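Local structure of PpiC-type peptidyl-prolyl cis-trans isomerase (Novosphingobium aromaticivorans, 3GPK) at residues E7-E12 and L61-L66; G11-A16 and F95-L100; Q68-L73 and V89-G94. The protein probably catalyses the cis-trans isomerisation of peptide bonds preceding proline, this chain being the parvulin-type (PpiC) isomerase domain of a longer periplasmic protein. One frame throughout, in Å; residues are numbered along the deposited sequence.

Contacts 1 and 2 both use strand 7-16: its first half pairs with strand 60-64, its second half with strand 94-104, and Gly11 and Glu12 belong to both. Contact 2 is the buried one, near the middle of the chain, a regular ladder of backbone bonds with largely apolar side chains around it. Contact 1, at the outer strand, is partly buried; there the ladder is shorter, and an arginine, a tryptophan and a sulfate ion join in. Contact 3 lies at the surface, where the start of helix 71-79 meets strand 85-91 on the sheet's other border through apolar side chains, with water and sulfate bridging the polar groups.

Contact 1 of 3, residues E7-E12 and L61-L66; sequences EYRIGE and LGWIRL. With SO4 (sulfate ion), chain D.
Tyr8 and Ile64 pair through two backbone hydrogen bonds, Tyr8 N to Ile64 O at 2.9 Å and Ile64 N to Tyr8 O at 2.8 Å, forming an antiparallel hydrogen-bonded pair. A third runs from Leu61 N to Ile10 O at 2.8 Å. Between them the chain turns a corner at Trp63, and Gly62 takes a positive phi of 74°, which favours glycine.

Two CH-pi contacts carry much of the side-chain packing. Arg9 CB sits over the centre of the six-membered ring of Trp63, 3.9 Å from the centroid and almost on the ring normal. On the face of the sheet where Tyr8 and Ile64 lie, Leu66 CD2 comes over one face of the Tyr8 ring, toward its rim, while Leu66 CG reaches Tyr8 CE2 at 3.4 Å. Ile64 CG1 stands between its backbone N and carbonyl carbon (chi1 62°), and the chain continues to CD1, which meets Ile10 CD1 at 4.0 Å; the two side chains cross at about a right angle.

The polar groups at this edge have several partners. Trp63 NE1 gives a straight hydrogen bond, 2.8 Å and 171°, to O3 of a sulfate ion, probably from the crystallisation liquor. The Arg9 chain is extended from CG to NE and crosses the indole at about a right angle; NH1 lies 3.3 Å from Gly62 CA, and NH2 forms a salt bridge with Asp60. A water donates to Glu7 OE1 and, weakly, to Trp63 O.

The chemistry thus splits across the strand pair: backbone bonds set the register, on the side of Tyr8 aliphatic groups pack against one another and the phenol ring, and on the side of Trp63 an aromatic ring is combined with charged residues: Arg9, and Arg104, which makes a cation-pi contact with the indole.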
loop_
_atom_site.group_PDB
_atom_site.type_symbol
_atom_site.label_atom_id
_atom_site.label_comp_id
_atom_site.label_asym_id
_atom_site.label_seq_id
_atom_site.Cartn_x
_atom_site.Cartn_y
_atom_site.Cartn_z
ATOM N N GLU A 7 14.677 1.033 -3.576
ATOM C CA GLU A 7 13.879 -0.151 -3.319
ATOM C C GLU A 7 12.954 0.294 -2.201
ATOM O O GLU A 7 13.323 1.117 -1.360
ATOM C CB GLU A 7 14.743 -1.329 -2.872
ATOM C CG GLU A 7 15.615 -1.888 -3.981
ATOM C CD GLU A 7 16.424 -3.080 -3.528
ATOM O OE1 GLU A 7 15.873 -4.200 -3.494
ATOM O OE2 GLU A 7 17.611 -2.892 -3.193
ATOM N N TYR A 8 11.745 -0.238 -2.194
ATOM C CA TYR A 8 10.775 0.164 -1.197
ATOM C C TYR A 8 10.164 -1.017 -0.488
ATOM O O TYR A 8 9.811 -2.004 -1.123
ATOM C CB TYR A 8 9.645 0.950 -1.866
ATOM C CG TYR A 8 10.089 2.161 -2.648
ATOM C CD1 TYR A 8 9.871 3.447 -2.156
ATOM C CD2 TYR A 8 10.730 2.024 -3.879
ATOM C CE1 TYR A 8 10.278 4.570 -2.873
ATOM C CE2 TYR A 8 11.143 3.136 -4.601
ATOM C CZ TYR A 8 10.913 4.404 -4.092
ATOM O OH TYR A 8 11.317 5.504 -4.811
ATOM N N ARG A 9 10.052 -0.918 0.835
ATOM C CA ARG A 9 9.391 -1.964 1.596
ATOM C C ARG A 9 8.009 -1.363 1.797
ATOM O O ARG A 9 7.837 -0.394 2.539
ATOM C CB ARG A 9 10.061 -2.207 2.943
ATOM C CG ARG A 9 9.478 -3.427 3.636
ATOM C CD ARG A 9 10.219 -3.778 4.904
ATOM N NE ARG A 9 9.828 -5.092 5.410
ATOM C CZ ARG A 9 10.003 -6.231 4.747
ATOM N NH1 ARG A 9 10.559 -6.223 3.544
ATOM N NH2 ARG A 9 9.642 -7.384 5.297
ATOM N N ILE A 10 7.025 -1.932 1.115
ATOM C CA ILE A 10 5.674 -1.399 1.169
ATOM C C ILE A 10 4.632 -2.356 1.713
ATOM O O ILE A 10 4.697 -3.564 1.484
ATOM C CB ILE A 10 5.241 -0.940 -0.251
ATOM C CG1 ILE A 10 6.162 0.181 -0.734
ATOM C CG2 ILE A 10 3.791 -0.474 -0.247
ATOM C CD1 ILE A 10 5.937 0.588 -2.174
ATOM N N GLY A 11 3.679 -1.791 2.449
ATOM C CA GLY A 11 2.578 -2.561 2.987
ATOM C C GLY A 11 1.376 -2.162 2.151
ATOM O O GLY A 11 1.233 -0.992 1.794
ATOM N N GLU A 12 0.522 -3.121 1.816
ATOM C CA GLU A 12 -0.660 -2.817 1.008
ATOM C C GLU A 12 -1.932 -3.483 1.501
ATOM O O GLU A 12 -1.917 -4.633 1.933
ATOM C CB GLU A 12 -0.442 -3.241 -0.460
ATOM C CG GLU A 12 -1.721 -3.153 -1.325
ATOM C CD GLU A 12 -1.536 -3.655 -2.746
ATOM O OE1 GLU A 12 -0.786 -4.638 -2.938
ATOM O OE2 GLU A 12 -2.153 -3.075 -3.669
ATOM N N LEU A 61 4.654 -6.379 1.238
ATOM C CA LEU A 61 5.045 -6.794 -0.110
ATOM C C LEU A 61 6.537 -7.072 -0.151
ATOM O O LEU A 61 7.069 -7.506 -1.178
ATOM C CB LEU A 61 4.731 -5.700 -1.132
ATOM C CG LEU A 61 3.302 -5.167 -1.177
ATOM C CD1 LEU A 61 3.188 -4.146 -2.304
ATOM C CD2 LEU A 61 2.324 -6.312 -1.388
ATOM N N GLY A 62 7.205 -6.825 0.970
ATOM C CA GLY A 62 8.640 -7.021 1.025
ATOM C C GLY A 62 9.305 -5.888 0.264
ATOM O O GLY A 62 8.679 -4.859 -0.005
ATOM N N TRP A 63 10.575 -6.065 -0.082
ATOM C CA TRP A 63 11.307 -5.047 -0.825
ATOM C C TRP A 63 10.970 -5.160 -2.303
ATOM O O TRP A 63 11.099 -6.230 -2.896
ATOM C CB TRP A 63 12.814 -5.218 -0.617
ATOM C CG TRP A 63 13.266 -4.839 0.753
ATOM C CD1 TRP A 63 13.507 -5.679 1.805
ATOM C CD2 TRP A 63 13.509 -3.514 1.232
ATOM N NE1 TRP A 63 13.887 -4.954 2.908
ATOM C CE2 TRP A 63 13.899 -3.623 2.584
ATOM C CE3 TRP A 63 13.439 -2.244 0.647
ATOM C CZ2 TRP A 63 14.209 -2.507 3.364
ATOM C CZ3 TRP A 63 13.749 -1.132 1.423
ATOM C CH2 TRP A 63 14.133 -1.273 2.767
ATOM N N ILE A 64 10.519 -4.060 -2.896
ATOM C CA ILE A 64 10.164 -4.069 -4.312
ATOM C C ILE A 64 10.667 -2.839 -5.054
ATOM O O ILE A 64 11.038 -1.835 -4.449
ATOM C CB ILE A 64 8.630 -4.137 -4.518
ATOM C CG1 ILE A 64 7.968 -2.900 -3.912
ATOM C CG2 ILE A 64 8.070 -5.412 -3.906
ATOM C CD1 ILE A 64 6.502 -2.761 -4.296
ATOM N N ARG A 65 10.695 -2.939 -6.379
ATOM C CA ARG A 65 11.098 -1.833 -7.230
ATOM C C ARG A 65 9.775 -1.266 -7.747
ATOM O O ARG A 65 8.821 -2.019 -7.941
ATOM C CB ARG A 65 11.967 -2.345 -8.384
ATOM C CG ARG A 65 13.289 -2.959 -7.938
ATOM C CD ARG A 65 14.125 -3.347 -9.148
ATOM N NE ARG A 65 15.518 -3.639 -8.818
ATOM C CZ ARG A 65 15.943 -4.762 -8.252
ATOM N NH1 ARG A 65 15.083 -5.723 -7.939
ATOM N NH2 ARG A 65 17.237 -4.930 -8.012
ATOM N N LEU A 66 9.707 0.044 -7.960
ATOM C CA LEU A 66 8.461 0.667 -8.416
ATOM C C LEU A 66 7.851 0.071 -9.681
ATOM O O LEU A 66 6.632 0.098 -9.863
ATOM C CB LEU A 66 8.663 2.172 -8.591
ATOM C CG LEU A 66 9.012 2.909 -7.296
ATOM C CD1 LEU A 66 9.038 4.405 -7.558
ATOM C CD2 LEU A 66 7.992 2.575 -6.212
HETATM S S SO4 D . 14.701 -7.319 5.932
HETATM O O1 SO4 D . 15.476 -7.201 7.183
HETATM O O2 SO4 D . 13.522 -8.181 6.176
HETATM O O3 SO4 D . 14.278 -5.974 5.509
HETATM O O4 SO4 D . 15.529 -7.934 4.873
HETATM O O HOH W 1 13.614 -5.540 -4.674
#

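Contact 2 of 3, residues G11-A16 and F95-L100; sequences GEIFLA and FSILYL
Glu12 and Ser96 are brought together by their torsions. Glu12 CG is anti to the backbone N (chi1 171°) and the chain runs on extended, while Ser96 OG is anti to its carbonyl carbon (chi1 -69°). Ser96 OG donates to Glu12 OE2 at 2.7 Å; the oxygen accepts through its anti lone pair, turned away from OE1. Ser96 OG also lies at the edge of the Phe14 ring, near its plane, 3.6 Å from Phe14 CD1, so carboxylate, hydroxyl and phenyl gather on one face of the sheet. On that face Glu12 CB touches Leu98 CD2 at 4.1 Å, and Ile91 of the next strand packs against both Phe14 and Ser96. An alanine at Glu12 would probably leave the Ser96 hydroxyl without its carboxylate acceptor and free to turn to another rotamer.

The backbones carrying these side chains form an uninterrupted antiparallel ladder. Gly11, Ile13 and Leu15 form the hydrogen-bonded pairs with Tyr99, Ile97 and Phe95, each linked by two backbone bonds; Leu15 N to Phe95 O, at 2.8 Å and 174°, is nearly straight. The intervening pairs add CA-H...O contacts, such as Ser96 CA to Ile13 O at 3.2 Å.

The other face is mainly apolar. Ile13 and Ile97 meet directly across the strands, CB to CB at 4.1 Å, and Gly11 is paired with Tyr99. Helices 22-37 and 42-49 cover this face, Ile97 touching Ile32 and Val33, Ile13 touching Phe42 and Tyr45, and the Phe95 ring meeting Phe26 edge-to-face.

The first and last strands of the domain are thereby neighbours at the centre of a four-stranded antiparallel sheet in the order 2-1-4-3, the core of the parvulin fold.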
loop_
_atom_site.group_PDB
_atom_site.type_symbol
_atom_site.label_atom_id
_atom_site.label_comp_id
_atom_site.label_asym_id
_atom_site.label_seq_id
_atom_site.Cartn_x
_atom_site.Cartn_y
_atom_site.Cartn_z
ATOM N N GLY A 11 3.679 -1.791 2.449
ATOM C CA GLY A 11 2.578 -2.561 2.987
ATOM C C GLY A 11 1.376 -2.162 2.151
ATOM O O GLY A 11 1.233 -0.992 1.794
ATOM N N GLU A 12 0.522 -3.121 1.816
ATOM C CA GLU A 12 -0.660 -2.817 1.008
ATOM C C GLU A 12 -1.932 -3.483 1.501
ATOM O O GLU A 12 -1.917 -4.633 1.933
ATOM C CB GLU A 12 -0.442 -3.241 -0.460
ATOM C CG GLU A 12 -1.721 -3.153 -1.325
ATOM C CD GLU A 12 -1.536 -3.655 -2.746
ATOM O OE1 GLU A 12 -0.786 -4.638 -2.938
ATOM O OE2 GLU A 12 -2.153 -3.075 -3.669
ATOM N N ILE A 13 -3.030 -2.735 1.449
ATOM C CA ILE A 13 -4.351 -3.252 1.783
ATOM C C ILE A 13 -5.144 -3.004 0.503
ATOM O O ILE A 13 -5.328 -1.858 0.102
ATOM C CB ILE A 13 -5.024 -2.485 2.946
ATOM C CG1 ILE A 13 -4.269 -2.744 4.258
ATOM C CG2 ILE A 13 -6.482 -2.923 3.060
ATOM C CD1 ILE A 13 -4.843 -2.009 5.470
ATOM N N PHE A 14 -5.582 -4.077 -0.148
ATOM C CA PHE A 14 -6.334 -3.964 -1.390
ATOM C C PHE A 14 -7.797 -4.325 -1.216
ATOM O O PHE A 14 -8.117 -5.354 -0.629
ATOM C CB PHE A 14 -5.716 -4.877 -2.449
ATOM C CG PHE A 14 -6.554 -5.022 -3.686
ATOM C CD1 PHE A 14 -6.763 -3.940 -4.533
ATOM C CD2 PHE A 14 -7.155 -6.239 -3.989
ATOM C CE1 PHE A 14 -7.564 -4.062 -5.664
ATOM C CE2 PHE A 14 -7.958 -6.373 -5.115
ATOM C CZ PHE A 14 -8.163 -5.282 -5.954
ATOM N N LEU A 15 -8.681 -3.474 -1.730
ATOM C CA LEU A 15 -10.114 -3.734 -1.663
ATOM C C LEU A 15 -10.621 -3.746 -3.098
ATOM O O LEU A 15 -10.575 -2.729 -3.791
ATOM C CB LEU A 15 -10.838 -2.643 -0.871
ATOM C CG LEU A 15 -10.445 -2.422 0.592
ATOM C CD1 LEU A 15 -11.479 -1.510 1.230
ATOM C CD2 LEU A 15 -10.388 -3.749 1.346
ATOM N N ALA A 16 -11.085 -4.909 -3.542
ATOM C CA ALA A 16 -11.579 -5.057 -4.907
ATOM C C ALA A 16 -12.941 -4.411 -5.088
ATOM O O ALA A 16 -13.764 -4.398 -4.173
ATOM C CB ALA A 16 -11.651 -6.537 -5.270
ATOM N N PHE A 95 -9.271 -0.441 -4.990
ATOM C CA PHE A 95 -8.503 0.589 -4.294
ATOM C C PHE A 95 -7.449 -0.020 -3.390
ATOM O O PHE A 95 -7.657 -1.082 -2.821
ATOM C CB PHE A 95 -9.419 1.446 -3.421
ATOM C CG PHE A 95 -10.415 2.250 -4.191
ATOM C CD1 PHE A 95 -10.062 3.485 -4.731
ATOM C CD2 PHE A 95 -11.701 1.766 -4.399
ATOM C CE1 PHE A 95 -10.980 4.234 -5.471
ATOM C CE2 PHE A 95 -12.627 2.505 -5.140
ATOM C CZ PHE A 95 -12.260 3.741 -5.674
ATOM N N SER A 96 -6.326 0.671 -3.254
ATOM C CA SER A 96 -5.255 0.210 -2.382
ATOM C C SER A 96 -4.836 1.308 -1.420
ATOM O O SER A 96 -4.902 2.498 -1.744
ATOM C CB SER A 96 -4.026 -0.215 -3.185
ATOM O OG SER A 96 -4.279 -1.397 -3.915
ATOM N N ILE A 97 -4.439 0.885 -0.224
ATOM C CA ILE A 97 -3.931 1.773 0.804
ATOM C C ILE A 97 -2.478 1.330 0.938
ATOM O O ILE A 97 -2.200 0.138 1.062
ATOM C CB ILE A 97 -4.647 1.568 2.159
ATOM C CG1 ILE A 97 -6.143 1.857 2.011
ATOM C CG2 ILE A 97 -4.032 2.492 3.220
ATOM C CD1 ILE A 97 -6.958 1.492 3.254
ATOM N N LEU A 98 -1.551 2.278 0.896
ATOM C CA LEU A 98 -0.140 1.934 1.009
ATOM C C LEU A 98 0.487 2.463 2.285
ATOM O O LEU A 98 0.053 3.471 2.842
ATOM C CB LEU A 98 0.642 2.494 -0.181
ATOM C CG LEU A 98 0.189 2.102 -1.581
ATOM C CD1 LEU A 98 1.055 2.849 -2.586
ATOM C CD2 LEU A 98 0.290 0.587 -1.776
ATOM N N TYR A 99 1.515 1.755 2.740
ATOM C CA TYR A 99 2.260 2.129 3.929
ATOM C C TYR A 99 3.732 1.953 3.587
ATOM O O TYR A 99 4.185 0.841 3.305
ATOM C CB TYR A 99 1.863 1.231 5.105
ATOM C CG TYR A 99 2.563 1.551 6.412
ATOM C CD1 TYR A 99 2.793 2.871 6.799
ATOM C CD2 TYR A 99 2.957 0.533 7.278
ATOM C CE1 TYR A 99 3.399 3.171 8.020
ATOM C CE2 TYR A 99 3.565 0.822 8.501
ATOM C CZ TYR A 99 3.780 2.143 8.863
ATOM O OH TYR A 99 4.378 2.431 10.069
ATOM N N LEU A 100 4.478 3.053 3.580
ATOM C CA LEU A 100 5.898 2.977 3.270
ATOM C C LEU A 100 6.671 2.599 4.528
ATOM O O LEU A 100 7.060 3.457 5.322
ATOM C CB LEU A 100 6.400 4.304 2.702
ATOM C CG LEU A 100 7.842 4.259 2.179
ATOM C CD1 LEU A 100 8.009 3.114 1.184
ATOM C CD2 LEU A 100 8.179 5.588 1.519
#

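Contact 3 of 3, residues Q68-L73 and V89-G94; sequences QLPTEL and VEIRGG. With SO4 (sulfate ion), chain C.
Glu72 and Ile91 are the closest backbone neighbours, their CA atoms 6.2 Å apart, so the contact is made largely by side chains. Pro70 takes the N-cap position before helix 71-79, and its O accepts a weak bond from Leu73 N. On the facing side strand 85-91 ends at Ile91, where a type I turn through Arg92 and Gly93 leads to Gly94. Gly94 N donates to Ile91 O across the turn, and Ile91 N donates back to Gly94 O; Gly94 has backbone angles that call for glycine.

Ile91 CG2 meets three residues. Anti to the carbonyl carbon of Ile91, this methyl touches Leu73 CG at 3.7 Å, Glu72 CB at 3.9 Å and, more loosely, Pro70 CG. Leu73 reaches across to Val89 as well, CD2 to CB at 3.7 Å, the two side chains crossing obliquely. Leu73 also leans on Ser96 and Leu98 of strand 94-104, which ties the helix start to the sheet beyond its border strand.

Glu72 CG lies 3.2 Å from Glu90 O; beyond it the chain bends (chi2 69°). Glu72 OE1 accepts from a water at 2.7 Å, and the same water accepts from the backbone N of Arg92, joining helix to turn. Glu72 OE1 and Arg92 NH1 are 4.5 Å apart, beyond a salt bridge, and the oxygen lies well out of the guanidinium plane, so they feel each other only as charges.

A sulfate ion, probably from the crystallisation liquor, makes the second bridge: Thr71 OG1 donates to its O3 at 2.6 Å, and Arg92 NH2 donates to its O2.

The direct grip between helix and strand is thus apolar, while its polar rim is joined through water and a sulfate; the sulfate link may therefore be particular to the crystal.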
loop_
_atom_site.group_PDB
_atom_site.type_symbol
_atom_site.label_atom_id
_atom_site.label_comp_id
_atom_site.label_asym_id
_atom_site.label_seq_id
_atom_site.Cartn_x
_atom_site.Cartn_y
_atom_site.Cartn_z
ATOM N N GLN A 68 7.391 -2.835 -10.283
ATOM C CA GLN A 68 6.589 -4.010 -9.935
ATOM C C GLN A 68 5.156 -3.617 -9.590
ATOM O O GLN A 68 4.264 -4.465 -9.530
ATOM C CB GLN A 68 7.193 -4.747 -8.740
ATOM C CG GLN A 68 8.573 -5.295 -8.983
ATOM C CD GLN A 68 9.078 -6.120 -7.819
ATOM O OE1 GLN A 68 8.571 -7.213 -7.544
ATOM N NE2 GLN A 68 10.077 -5.602 -7.126
ATOM N N LEU A 69 4.942 -2.332 -9.349
ATOM C CA LEU A 69 3.617 -1.834 -8.998
ATOM C C LEU A 69 2.887 -1.249 -10.193
ATOM O O LEU A 69 3.509 -0.802 -11.153
ATOM C CB LEU A 69 3.729 -0.734 -7.938
ATOM C CG LEU A 69 4.188 -1.120 -6.536
ATOM C CD1 LEU A 69 4.468 0.145 -5.747
ATOM C CD2 LEU A 69 3.116 -1.964 -5.855
ATOM N N PRO A 70 1.549 -1.256 -10.152
ATOM C CA PRO A 70 0.805 -0.685 -11.269
ATOM C C PRO A 70 1.082 0.814 -11.219
ATOM O O PRO A 70 1.385 1.360 -10.164
ATOM C CB PRO A 70 -0.642 -1.035 -10.935
ATOM C CG PRO A 70 -0.647 -1.069 -9.439
ATOM C CD PRO A 70 0.636 -1.800 -9.132
ATOM N N THR A 71 0.983 1.474 -12.363
ATOM C CA THR A 71 1.259 2.898 -12.454
ATOM C C THR A 71 0.712 3.765 -11.318
ATOM O O THR A 71 1.455 4.555 -10.729
ATOM C CB THR A 71 0.752 3.434 -13.796
ATOM O OG1 THR A 71 1.425 2.737 -14.853
ATOM C CG2 THR A 71 1.017 4.928 -13.926
ATOM N N GLU A 72 -0.575 3.609 -11.011
ATOM C CA GLU A 72 -1.224 4.396 -9.961
ATOM C C GLU A 72 -0.505 4.278 -8.622
ATOM O O GLU A 72 -0.316 5.268 -7.923
ATOM C CB GLU A 72 -2.682 3.962 -9.772
ATOM C CG GLU A 72 -3.612 4.202 -10.960
ATOM C CD GLU A 72 -3.305 3.305 -12.146
ATOM O OE1 GLU A 72 -2.990 2.115 -11.936
ATOM O OE2 GLU A 72 -3.392 3.795 -13.292
ATOM N N LEU A 73 -0.111 3.061 -8.263
ATOM C CA LEU A 73 0.577 2.853 -6.996
ATOM C C LEU A 73 2.056 3.214 -7.056
ATOM O O LEU A 73 2.628 3.685 -6.068
ATOM C CB LEU A 73 0.395 1.403 -6.541
ATOM C CG LEU A 73 -1.074 0.996 -6.401
ATOM C CD1 LEU A 73 -1.166 -0.453 -5.958
ATOM C CD2 LEU A 73 -1.770 1.907 -5.398
ATOM N N VAL A 89 -5.959 4.683 -3.093
ATOM C CA VAL A 89 -5.570 4.986 -4.462
ATOM C C VAL A 89 -6.324 4.057 -5.401
ATOM O O VAL A 89 -6.253 2.835 -5.256
ATOM C CB VAL A 89 -4.057 4.761 -4.680
ATOM C CG1 VAL A 89 -3.681 5.070 -6.121
ATOM C CG2 VAL A 89 -3.253 5.627 -3.725
ATOM N N GLU A 90 -7.044 4.625 -6.365
ATOM C CA GLU A 90 -7.782 3.793 -7.307
ATOM C C GLU A 90 -6.864 3.091 -8.296
ATOM O O GLU A 90 -5.912 3.684 -8.795
ATOM C CB GLU A 90 -8.799 4.622 -8.110
ATOM C CG GLU A 90 -9.542 3.777 -9.140
ATOM C CD GLU A 90 -10.569 4.547 -9.954
ATOM O OE1 GLU A 90 -10.542 5.795 -9.945
ATOM O OE2 GLU A 90 -11.400 3.891 -10.618
ATOM N N ILE A 91 -7.149 1.819 -8.552
ATOM C CA ILE A 91 -6.412 1.044 -9.544
ATOM C C ILE A 91 -7.498 0.338 -10.341
ATOM O O ILE A 91 -8.665 0.392 -9.971
ATOM C CB ILE A 91 -5.432 0.017 -8.920
ATOM C CG1 ILE A 91 -6.171 -0.945 -7.987
ATOM C CG2 ILE A 91 -4.317 0.759 -8.198
ATOM C CD1 ILE A 91 -5.282 -2.037 -7.441
ATOM N N ARG A 92 -7.138 -0.322 -11.434
ATOM C CA ARG A 92 -8.160 -0.963 -12.248
ATOM C C ARG A 92 -9.170 -1.829 -11.500
ATOM O O ARG A 92 -10.373 -1.692 -11.707
ATOM C CB ARG A 92 -7.516 -1.786 -13.365
ATOM C CG ARG A 92 -6.705 -0.963 -14.343
ATOM C CD ARG A 92 -6.345 -1.781 -15.571
ATOM N NE ARG A 92 -5.585 -1.002 -16.543
ATOM C CZ ARG A 92 -4.346 -0.563 -16.341
ATOM N NH1 ARG A 92 -3.723 -0.831 -15.199
ATOM N NH2 ARG A 92 -3.732 0.145 -17.281
ATOM N N GLY A 93 -8.689 -2.701 -10.621
ATOM C CA GLY A 93 -9.587 -3.595 -9.909
ATOM C C GLY A 93 -10.151 -3.175 -8.565
ATOM O O GLY A 93 -10.828 -3.969 -7.910
ATOM N N GLY A 94 -9.886 -1.942 -8.153
ATOM C CA GLY A 94 -10.394 -1.478 -6.873
ATOM C C GLY A 94 -9.575 -0.346 -6.284
ATOM O O GLY A 94 -9.218 0.597 -6.993
HETATM S S SO4 C . -0.542 1.625 -17.729
HETATM O O1 SO4 C . 0.451 1.114 -18.695
HETATM O O2 SO4 C . -0.815 0.589 -16.713
HETATM O O3 SO4 C . -0.005 2.835 -17.077
HETATM O O4 SO4 C . -1.803 1.961 -18.425
HETATM O O HOH W 2 -4.336 -0.175 -12.284
#